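Local coordinates for tRNA (Guanine-N(1)-)-methyltransferase (PDB 1OY5), which probably methylates guanosine-37 of various tRNAs at N1, using S-adenosyl-L-methionine as methyl donor, at residues V10-Y21 and E143-D151; I26-V36 and I150-L161. All blocks are in the same frame, centred on the assembly; numbering follows the deposited sequence.

Both contacts use helix 143-155, which packs against the N-terminal part of the chain. Contact 1 joins the larger, N-terminal part of this helix (143-151) to strand 6-12 and helix 15-21. Contact 2 joins its end and the residues after it to helix 25-33 and the start of strand 36-42. Along the chain the segments alternate: 10-21, 26-36, 143-151, 150-161. The centres lie 15 Å apart, and I150 and D151 belong to both. The two contacts touch where Y21 packs on V27. Strand 36-42 is at the edge of the parallel sheet and 6-12 is beside it; helix 143-155 packs on this side along with helices 15-21 and 25-33. Both contacts also touch the second subunit of the homodimer.

Contact 1 of 2, residues V10-Y21 and E143-D151; sequences VLTIFPHIISCY and EIVALAVID
T12 OG1 donates a hydrogen bond to E143 OE1, 2.6 Å away, and meets the anti lone pair of that oxygen. The same hydroxyl, T12 OG1, accepts from F14 N at 2.6 Å, forming an ST turn. The turn fixes the hydroxyl where the strand ends. Further on, L147 lies over one face of the Y21 ring. L147 CD2 is 3.6 Å from Y21 CB and 3.7 Å from I18 CD1, while L147 CD1 meets I17 CG2. With CG anti to the backbone N (chi1 -172°), Y21 reaches past L147 to D151. There Y21 OH donates to D151 OD2 at 2.6 Å, from 47° out of the carboxylate plane. L147 and D151 hold helix 143-155 beside helix 15-21, while T12 and V10 face it from strand 6-12 of the parallel sheet of a SPOUT-clan methyltransferase. The helix runs nearly antiparallel to strand 10-12 (168°). V10 CG2 and I150 CD1 meet tip to tip at 3.8 Å, and V10 CG1 faces A146 CB. In the second shell, R116 forms a salt bridge with E143 OE2. E143 is also near G115, a probable S-adenosyl-L-methionine site. D151 OD1 accepts from S140 N of the second subunit, so the D151 carboxylate is shared between Y21 and that subunit.

Contact 2 of 2, residues I26-V36 and I150-L161; sequences IVKQAIKKGKV and IDAVSRVLPGVL
The carbonyl groups of G159 and V160 are the flat groups approached by K33. K33 NZ donates to G159 O at 2.8 Å, tilted somewhat from the carbonyl plane. K33 NZ is also 3.2 Å from V160 O, where it sits above the plane (39° out of it) and not on a lone pair. The Q29 amide turns NE2 to the same V160 oxygen, but the modelled distance is too short to trust. This is a helix-helix packing in a SPOUT-clan methyltransferase, extended by the chain that leaves helix 143-155. The segments 26-33 and 150-155 cross at 53°, with their axes 9.1 Å apart. V160 packs against helix 25-33 with both methyls. V160 CG1, anti to the backbone N (chi1 -179°), meets I26 CG2 at 3.5 Å. V160 CG2 lies 4.1 Å from A30 CB and 4.0 Å from K35 CB. K35 follows G34, which has positive phi in a Schellman motif after the helix. The turn brings K35 and V36 back against 150-161. Nearer the core, V27 CG2 packs on I150 CG2 at 3.9 Å. I26 also touches S140 of the second subunit, which places this end of the contact at the dimer interface. V36 lies beside S154. S154 OG donates to I150 O at 2.8 Å, and S154 N reaches the same oxygen from the opposite face of the carbonyl plane.

Contact 1 of 2, residues V10-Y21 and E143-D151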
loop_
_atom_site.group_PDB
_atom_site.type_symbol
_atom_site.label_atom_id
_atom_site.label_comp_id
_atom_site.label_asym_id
_atom_site.label_seq_id
_atom_site.Cartn_x
_atom_site.Cartn_y
_atom_site.Cartn_z
ATOM N N VAL A 10 -10.083 -5.331 11.478
ATOM C CA VAL A 10 -8.717 -4.828 11.328
ATOM C C VAL A 10 -8.129 -4.408 12.678
ATOM O O VAL A 10 -8.499 -3.341 13.221
ATOM C CB VAL A 10 -8.673 -3.618 10.363
ATOM C CG1 VAL A 10 -7.308 -3.313 10.002
ATOM C CG2 VAL A 10 -9.432 -3.899 9.138
ATOM N N LEU A 11 -7.218 -5.231 13.198
ATOM C CA LEU A 11 -6.569 -4.969 14.480
ATOM C C LEU A 11 -5.485 -3.945 14.265
ATOM O O LEU A 11 -4.546 -4.190 13.574
ATOM C CB LEU A 11 -5.920 -6.229 15.061
ATOM C CG LEU A 11 -6.738 -7.202 15.899
ATOM C CD1 LEU A 11 -7.985 -7.604 15.151
ATOM C CD2 LEU A 11 -5.877 -8.414 16.214
ATOM N N THR A 12 -5.594 -2.827 14.953
ATOM C CA THR A 12 -4.674 -1.729 14.775
ATOM C C THR A 12 -4.746 -0.769 15.939
ATOM O O THR A 12 -5.765 -0.681 16.608
ATOM C CB THR A 12 -5.039 -0.966 13.506
ATOM O OG1 THR A 12 -4.381 0.293 13.496
ATOM C CG2 THR A 12 -6.457 -0.528 13.545
ATOM N N ILE A 13 -3.673 -0.037 16.149
ATOM C CA ILE A 13 -3.621 1.003 17.161
ATOM C C ILE A 13 -4.046 2.315 16.524
ATOM O O ILE A 13 -4.152 3.305 17.222
ATOM C CB ILE A 13 -2.214 1.110 17.819
ATOM C CG1 ILE A 13 -1.135 1.518 16.827
ATOM C CG2 ILE A 13 -1.815 -0.221 18.410
ATOM C CD1 ILE A 13 0.204 1.758 17.486
ATOM N N PHE A 14 -4.320 2.306 15.212
ATOM C CA PHE A 14 -4.791 3.492 14.480
ATOM C C PHE A 14 -6.128 3.167 13.749
ATOM O O PHE A 14 -6.245 3.159 12.515
ATOM C CB PHE A 14 -3.747 4.034 13.508
ATOM C CG PHE A 14 -2.430 4.441 14.164
ATOM C CD1 PHE A 14 -2.391 5.373 15.193
ATOM C CD2 PHE A 14 -1.210 3.904 13.716
ATOM C CE1 PHE A 14 -1.209 5.688 15.770
ATOM C CE2 PHE A 14 -0.018 4.247 14.295
ATOM C CZ PHE A 14 -0.009 5.109 15.312
ATOM N N PRO A 15 -7.150 2.905 14.542
ATOM C CA PRO A 15 -8.465 2.607 13.986
ATOM C C PRO A 15 -8.876 3.631 12.952
ATOM O O PRO A 15 -9.334 3.241 11.898
ATOM C CB PRO A 15 -9.420 2.717 15.211
ATOM C CG PRO A 15 -8.529 2.805 16.489
ATOM C CD PRO A 15 -7.117 2.894 16.028
ATOM N N HIS A 16 -8.761 4.913 13.258
ATOM C CA HIS A 16 -9.290 5.965 12.385
ATOM C C HIS A 16 -8.737 5.955 10.991
ATOM O O HIS A 16 -9.388 6.387 10.088
ATOM C CB HIS A 16 -9.168 7.339 13.072
ATOM C CG HIS A 16 -9.996 7.423 14.325
ATOM N ND1 HIS A 16 -10.470 8.611 14.846
ATOM C CD2 HIS A 16 -10.434 6.448 15.164
ATOM C CE1 HIS A 16 -11.165 8.371 15.945
ATOM N NE2 HIS A 16 -11.142 7.066 16.169
ATOM N N ILE A 17 -7.537 5.437 10.806
ATOM C CA ILE A 17 -6.999 5.321 9.468
ATOM C C ILE A 17 -7.916 4.424 8.648
ATOM O O ILE A 17 -8.233 4.743 7.518
ATOM C CB ILE A 17 -5.569 4.798 9.476
ATOM C CG1 ILE A 17 -4.612 5.901 9.892
ATOM C CG2 ILE A 17 -5.183 4.353 8.106
ATOM C CD1 ILE A 17 -3.284 5.405 10.420
ATOM N N ILE A 18 -8.364 3.327 9.233
ATOM C CA ILE A 18 -9.216 2.384 8.542
ATOM C C ILE A 18 -10.629 2.967 8.333
ATOM O O ILE A 18 -11.196 2.899 7.250
ATOM C CB ILE A 18 -9.271 1.094 9.330
ATOM C CG1 ILE A 18 -7.866 0.683 9.765
ATOM C CG2 ILE A 18 -9.975 -0.009 8.533
ATOM C CD1 ILE A 18 -6.956 0.399 8.672
ATOM N N SER A 19 -11.157 3.624 9.345
ATOM C CA SER A 19 -12.489 4.146 9.232
ATOM C C SER A 19 -12.426 5.264 8.200
ATOM O O SER A 19 -13.315 5.383 7.388
ATOM C CB SER A 19 -13.050 4.590 10.601
ATOM O OG SER A 19 -12.873 5.983 10.811
ATOM N N CYS A 20 -11.364 6.046 8.163
ATOM C CA CYS A 20 -11.295 7.103 7.166
ATOM C C CYS A 20 -11.175 6.626 5.705
ATOM O O CYS A 20 -11.629 7.304 4.792
ATOM C CB CYS A 20 -10.183 8.074 7.477
ATOM S SG CYS A 20 -10.089 9.346 6.209
ATOM N N TYR A 21 -10.615 5.451 5.463
ATOM C CA TYR A 21 -10.445 4.976 4.080
ATOM C C TYR A 21 -11.742 4.389 3.603
ATOM O O TYR A 21 -11.986 4.372 2.425
ATOM C CB TYR A 21 -9.319 3.943 3.960
ATOM C CG TYR A 21 -8.987 3.560 2.514
ATOM C CD1 TYR A 21 -9.649 2.524 1.892
ATOM C CD2 TYR A 21 -8.026 4.253 1.778
ATOM C CE1 TYR A 21 -9.393 2.184 0.628
ATOM C CE2 TYR A 21 -7.756 3.929 0.503
ATOM C CZ TYR A 21 -8.447 2.880 -0.085
ATOM O OH TYR A 21 -8.224 2.507 -1.406
ATOM N N GLU A 143 -1.037 -0.958 8.475
ATOM C CA GLU A 143 -2.295 -0.325 8.115
ATOM C C GLU A 143 -2.475 -0.207 6.594
ATOM O O GLU A 143 -3.497 -0.537 6.058
ATOM C CB GLU A 143 -2.391 1.054 8.765
ATOM C CG GLU A 143 -2.797 1.012 10.192
ATOM C CD GLU A 143 -1.722 0.554 11.162
ATOM O OE1 GLU A 143 -2.073 0.305 12.324
ATOM O OE2 GLU A 143 -0.530 0.463 10.841
ATOM N N ILE A 144 -1.482 0.336 5.926
ATOM C CA ILE A 144 -1.512 0.538 4.486
ATOM C C ILE A 144 -1.692 -0.771 3.698
ATOM O O ILE A 144 -2.266 -0.779 2.612
ATOM C CB ILE A 144 -0.178 1.246 4.072
ATOM C CG1 ILE A 144 -0.255 2.727 4.404
ATOM C CG2 ILE A 144 0.095 1.102 2.640
ATOM C CD1 ILE A 144 1.111 3.421 4.373
ATOM N N VAL A 145 -1.208 -1.870 4.248
ATOM C CA VAL A 145 -1.287 -3.147 3.577
ATOM C C VAL A 145 -2.646 -3.721 3.820
ATOM O O VAL A 145 -3.235 -4.395 2.953
ATOM C CB VAL A 145 -0.181 -4.100 4.022
ATOM C CG1 VAL A 145 -0.449 -5.502 3.535
ATOM C CG2 VAL A 145 1.183 -3.592 3.476
ATOM N N ALA A 146 -3.170 -3.416 4.986
ATOM C CA ALA A 146 -4.516 -3.865 5.314
ATOM C C ALA A 146 -5.495 -3.195 4.371
ATOM O O ALA A 146 -6.424 -3.847 3.863
ATOM C CB ALA A 146 -4.861 -3.526 6.768
ATOM N N LEU A 147 -5.302 -1.900 4.137
ATOM C CA LEU A 147 -6.237 -1.161 3.313
ATOM C C LEU A 147 -6.159 -1.683 1.861
ATOM O O LEU A 147 -7.187 -1.958 1.219
ATOM C CB LEU A 147 -5.994 0.331 3.423
ATOM C CG LEU A 147 -6.275 1.042 4.766
ATOM C CD1 LEU A 147 -5.849 2.501 4.666
ATOM C CD2 LEU A 147 -7.717 0.985 5.145
ATOM N N ALA A 148 -4.936 -1.880 1.373
ATOM C CA ALA A 148 -4.757 -2.431 0.056
ATOM C C ALA A 148 -5.553 -3.732 -0.053
ATOM O O ALA A 148 -6.344 -3.914 -0.960
ATOM C CB ALA A 148 -3.316 -2.691 -0.184
ATOM N N VAL A 149 -5.376 -4.619 0.911
ATOM C CA VAL A 149 -6.106 -5.869 0.912
ATOM C C VAL A 149 -7.656 -5.643 0.873
ATOM O O VAL A 149 -8.363 -6.292 0.108
ATOM C CB VAL A 149 -5.719 -6.718 2.126
ATOM C CG1 VAL A 149 -6.635 -7.891 2.255
ATOM C CG2 VAL A 149 -4.294 -7.205 2.017
ATOM N N ILE A 150 -8.157 -4.730 1.717
ATOM C CA ILE A 150 -9.582 -4.423 1.759
ATOM C C ILE A 150 -10.058 -3.873 0.415
ATOM O O ILE A 150 -11.125 -4.226 -0.074
ATOM C CB ILE A 150 -9.865 -3.423 2.883
ATOM C CG1 ILE A 150 -9.643 -4.084 4.252
ATOM C CG2 ILE A 150 -11.299 -2.988 2.841
ATOM C CD1 ILE A 150 -9.820 -3.178 5.440
ATOM N N ASP A 151 -9.231 -3.004 -0.175
ATOM C CA ASP A 151 -9.515 -2.377 -1.459
ATOM C C ASP A 151 -9.556 -3.403 -2.578
ATOM O O ASP A 151 -10.501 -3.457 -3.331
ATOM C CB ASP A 151 -8.453 -1.317 -1.762
ATOM C CG ASP A 151 -8.811 -0.442 -2.940
ATOM O OD1 ASP A 151 -8.518 -0.823 -4.085
ATOM O OD2 ASP A 151 -9.327 0.686 -2.829
#

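Contact 2 of 2, residues I26-V36 and I150-L161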
loop_
_atom_site.group_PDB
_atom_site.type_symbol
_atom_site.label_atom_id
_atom_site.label_comp_id
_atom_site.label_asym_id
_atom_site.label_seq_id
_atom_site.Cartn_x
_atom_site.Cartn_y
_atom_site.Cartn_z
ATOM N N ILE A 26 -14.417 2.659 -3.696
ATOM C CA ILE A 26 -15.021 1.369 -3.878
ATOM C C ILE A 26 -15.328 0.718 -2.566
ATOM O O ILE A 26 -16.229 -0.078 -2.481
ATOM C CB ILE A 26 -14.073 0.496 -4.718
ATOM C CG1 ILE A 26 -13.609 1.277 -5.943
ATOM C CG2 ILE A 26 -14.753 -0.716 -5.228
ATOM C CD1 ILE A 26 -14.703 2.035 -6.653
ATOM N N VAL A 27 -14.577 1.036 -1.531
ATOM C CA VAL A 27 -14.820 0.402 -0.248
ATOM C C VAL A 27 -16.138 0.922 0.285
ATOM O O VAL A 27 -16.933 0.168 0.827
ATOM C CB VAL A 27 -13.678 0.603 0.759
ATOM C CG1 VAL A 27 -14.120 0.190 2.174
ATOM C CG2 VAL A 27 -12.515 -0.222 0.343
ATOM N N LYS A 28 -16.387 2.206 0.097
ATOM C CA LYS A 28 -17.625 2.800 0.573
ATOM C C LYS A 28 -18.821 2.265 -0.209
ATOM O O LYS A 28 -19.859 2.002 0.343
ATOM C CB LYS A 28 -17.542 4.304 0.474
ATOM C CG LYS A 28 -18.773 5.038 0.864
ATOM C CD LYS A 28 -18.755 6.441 0.148
ATOM C CE LYS A 28 -20.072 7.206 0.292
ATOM N NZ LYS A 28 -20.263 8.175 -0.833
ATOM N N GLN A 29 -18.647 2.097 -1.499
ATOM C CA GLN A 29 -19.658 1.543 -2.363
ATOM C C GLN A 29 -19.984 0.115 -1.911
ATOM O O GLN A 29 -21.151 -0.231 -1.685
ATOM C CB GLN A 29 -19.095 1.533 -3.771
ATOM C CG GLN A 29 -20.016 1.141 -4.825
ATOM C CD GLN A 29 -19.462 1.520 -6.163
ATOM O OE1 GLN A 29 -18.916 2.628 -6.315
ATOM N NE2 GLN A 29 -19.595 0.616 -7.157
ATOM N N ALA A 30 -18.956 -0.712 -1.741
ATOM C CA ALA A 30 -19.170 -2.064 -1.256
ATOM C C ALA A 30 -19.950 -2.050 0.078
ATOM O O ALA A 30 -20.870 -2.870 0.301
ATOM C CB ALA A 30 -17.853 -2.774 -1.088
ATOM N N ILE A 31 -19.570 -1.131 0.963
ATOM C CA ILE A 31 -20.206 -1.045 2.250
ATOM C C ILE A 31 -21.632 -0.557 2.019
ATOM O O ILE A 31 -22.589 -1.103 2.549
ATOM C CB ILE A 31 -19.425 -0.135 3.223
ATOM C CG1 ILE A 31 -18.219 -0.867 3.788
ATOM C CG2 ILE A 31 -20.262 0.297 4.407
ATOM C CD1 ILE A 31 -17.178 0.141 4.394
ATOM N N LYS A 32 -21.761 0.447 1.188
ATOM C CA LYS A 32 -23.058 0.962 0.858
ATOM C C LYS A 32 -24.011 -0.133 0.348
ATOM O O LYS A 32 -25.121 -0.242 0.819
ATOM C CB LYS A 32 -22.923 2.049 -0.187
ATOM C CG LYS A 32 -23.422 3.399 0.289
ATOM C CD LYS A 32 -24.961 3.520 0.116
ATOM C CE LYS A 32 -25.553 4.690 0.928
ATOM N NZ LYS A 32 -26.204 4.207 2.206
ATOM N N LYS A 33 -23.537 -0.961 -0.561
ATOM C CA LYS A 33 -24.340 -2.001 -1.145
ATOM C C LYS A 33 -24.503 -3.235 -0.269
ATOM O O LYS A 33 -25.218 -4.149 -0.614
ATOM C CB LYS A 33 -23.753 -2.373 -2.503
ATOM C CG LYS A 33 -23.826 -1.244 -3.527
ATOM C CD LYS A 33 -23.046 -1.636 -4.740
ATOM C CE LYS A 33 -23.263 -0.712 -5.946
ATOM N NZ LYS A 33 -22.811 -1.371 -7.217
ATOM N N GLY A 34 -23.858 -3.273 0.886
ATOM C CA GLY A 34 -24.009 -4.421 1.766
ATOM C C GLY A 34 -23.153 -5.603 1.364
ATOM O O GLY A 34 -23.375 -6.688 1.836
ATOM N N LYS A 35 -22.140 -5.389 0.535
ATOM C CA LYS A 35 -21.281 -6.477 0.082
ATOM C C LYS A 35 -20.127 -6.620 1.015
ATOM O O LYS A 35 -19.483 -7.645 1.065
ATOM C CB LYS A 35 -20.771 -6.224 -1.341
ATOM C CG LYS A 35 -21.895 -5.964 -2.339
ATOM C CD LYS A 35 -23.071 -6.885 -2.087
ATOM C CE LYS A 35 -24.177 -6.784 -3.151
ATOM N NZ LYS A 35 -24.921 -8.096 -3.209
ATOM N N VAL A 36 -19.804 -5.577 1.745
ATOM C CA VAL A 36 -18.742 -5.722 2.720
ATOM C C VAL A 36 -18.988 -4.871 3.914
ATOM O O VAL A 36 -19.765 -3.919 3.872
ATOM C CB VAL A 36 -17.398 -5.352 2.172
ATOM C CG1 VAL A 36 -17.150 -6.086 0.873
ATOM C CG2 VAL A 36 -17.356 -3.883 1.932
ATOM N N ILE A 150 -8.157 -4.730 1.717
ATOM C CA ILE A 150 -9.582 -4.423 1.759
ATOM C C ILE A 150 -10.058 -3.873 0.415
ATOM O O ILE A 150 -11.125 -4.226 -0.074
ATOM C CB ILE A 150 -9.865 -3.423 2.883
ATOM C CG1 ILE A 150 -9.643 -4.084 4.252
ATOM C CG2 ILE A 150 -11.299 -2.988 2.841
ATOM C CD1 ILE A 150 -9.820 -3.178 5.440
ATOM N N ASP A 151 -9.231 -3.004 -0.175
ATOM C CA ASP A 151 -9.515 -2.377 -1.459
ATOM C C ASP A 151 -9.556 -3.403 -2.578
ATOM O O ASP A 151 -10.501 -3.457 -3.331
ATOM C CB ASP A 151 -8.453 -1.317 -1.762
ATOM C CG ASP A 151 -8.811 -0.442 -2.940
ATOM O OD1 ASP A 151 -8.518 -0.823 -4.085
ATOM O OD2 ASP A 151 -9.327 0.686 -2.829
ATOM N N ALA A 152 -8.511 -4.211 -2.683
ATOM C CA ALA A 152 -8.385 -5.184 -3.762
ATOM C C ALA A 152 -9.524 -6.193 -3.772
ATOM O O ALA A 152 -10.104 -6.491 -4.819
ATOM C CB ALA A 152 -7.028 -5.913 -3.679
ATOM N N VAL A 153 -9.800 -6.728 -2.599
ATOM C CA VAL A 153 -10.842 -7.707 -2.396
ATOM C C VAL A 153 -12.236 -7.147 -2.709
ATOM O O VAL A 153 -13.024 -7.769 -3.435
ATOM C CB VAL A 153 -10.796 -8.236 -0.966
ATOM C CG1 VAL A 153 -12.033 -9.007 -0.664
ATOM C CG2 VAL A 153 -9.562 -9.126 -0.779
ATOM N N SER A 154 -12.504 -5.949 -2.209
ATOM C CA SER A 154 -13.796 -5.306 -2.371
ATOM C C SER A 154 -14.120 -5.064 -3.802
ATOM O O SER A 154 -15.271 -5.220 -4.195
ATOM C CB SER A 154 -13.840 -3.968 -1.644
ATOM O OG SER A 154 -13.916 -4.133 -0.235
ATOM N N ARG A 155 -13.127 -4.681 -4.600
ATOM C CA ARG A 155 -13.403 -4.384 -6.015
ATOM C C ARG A 155 -13.681 -5.617 -6.893
ATOM O O ARG A 155 -14.334 -5.488 -7.926
ATOM C CB ARG A 155 -12.338 -3.480 -6.649
ATOM C CG ARG A 155 -10.972 -4.109 -6.791
ATOM C CD ARG A 155 -10.034 -3.286 -7.616
ATOM N NE ARG A 155 -10.517 -3.120 -8.983
ATOM C CZ ARG A 155 -10.437 -4.048 -9.926
ATOM N NH1 ARG A 155 -9.896 -5.229 -9.663
ATOM N NH2 ARG A 155 -10.883 -3.797 -11.145
ATOM N N VAL A 156 -13.237 -6.807 -6.479
ATOM C CA VAL A 156 -13.526 -8.022 -7.260
ATOM C C VAL A 156 -14.734 -8.726 -6.708
ATOM O O VAL A 156 -15.028 -9.850 -7.103
ATOM C CB VAL A 156 -12.362 -9.033 -7.286
ATOM C CG1 VAL A 156 -11.136 -8.426 -7.923
ATOM C CG2 VAL A 156 -12.074 -9.563 -5.914
ATOM N N LEU A 157 -15.430 -8.108 -5.758
ATOM C CA LEU A 157 -16.657 -8.734 -5.247
ATOM C C LEU A 157 -17.800 -8.501 -6.222
ATOM O O LEU A 157 -17.933 -7.437 -6.791
ATOM C CB LEU A 157 -17.054 -8.169 -3.892
ATOM C CG LEU A 157 -16.253 -8.640 -2.705
ATOM C CD1 LEU A 157 -16.719 -7.907 -1.460
ATOM C CD2 LEU A 157 -16.361 -10.149 -2.546
ATOM N N PRO A 158 -18.623 -9.500 -6.432
ATOM C CA PRO A 158 -19.771 -9.345 -7.320
ATOM C C PRO A 158 -20.775 -8.345 -6.738
ATOM O O PRO A 158 -21.069 -8.402 -5.547
ATOM C CB PRO A 158 -20.341 -10.768 -7.384
ATOM C CG PRO A 158 -19.887 -11.410 -6.203
ATOM C CD PRO A 158 -18.520 -10.872 -5.911
ATOM N N GLY A 159 -21.262 -7.426 -7.563
ATOM C CA GLY A 159 -22.210 -6.419 -7.124
ATOM C C GLY A 159 -21.589 -5.048 -6.829
ATOM O O GLY A 159 -22.309 -4.076 -6.601
ATOM N N VAL A 160 -20.259 -4.953 -6.860
ATOM C CA VAL A 160 -19.566 -3.725 -6.468
ATOM C C VAL A 160 -19.198 -2.875 -7.683
ATOM O O VAL A 160 -19.648 -1.731 -7.818
ATOM C CB VAL A 160 -18.288 -4.041 -5.647
ATOM C CG1 VAL A 160 -17.599 -2.757 -5.218
ATOM C CG2 VAL A 160 -18.607 -4.919 -4.443
ATOM N N LEU A 161 -18.345 -3.436 -8.542
ATOM C CA LEU A 161 -17.965 -2.815 -9.821
ATOM C C LEU A 161 -18.970 -3.266 -10.888
ATOM O O LEU A 161 -19.054 -4.462 -11.187
ATOM C CB LEU A 161 -16.576 -3.288 -10.279
ATOM C CG LEU A 161 -15.333 -2.668 -9.662
ATOM C CD1 LEU A 161 -14.078 -3.337 -10.191
ATOM C CD2 LEU A 161 -15.320 -1.202 -9.981
#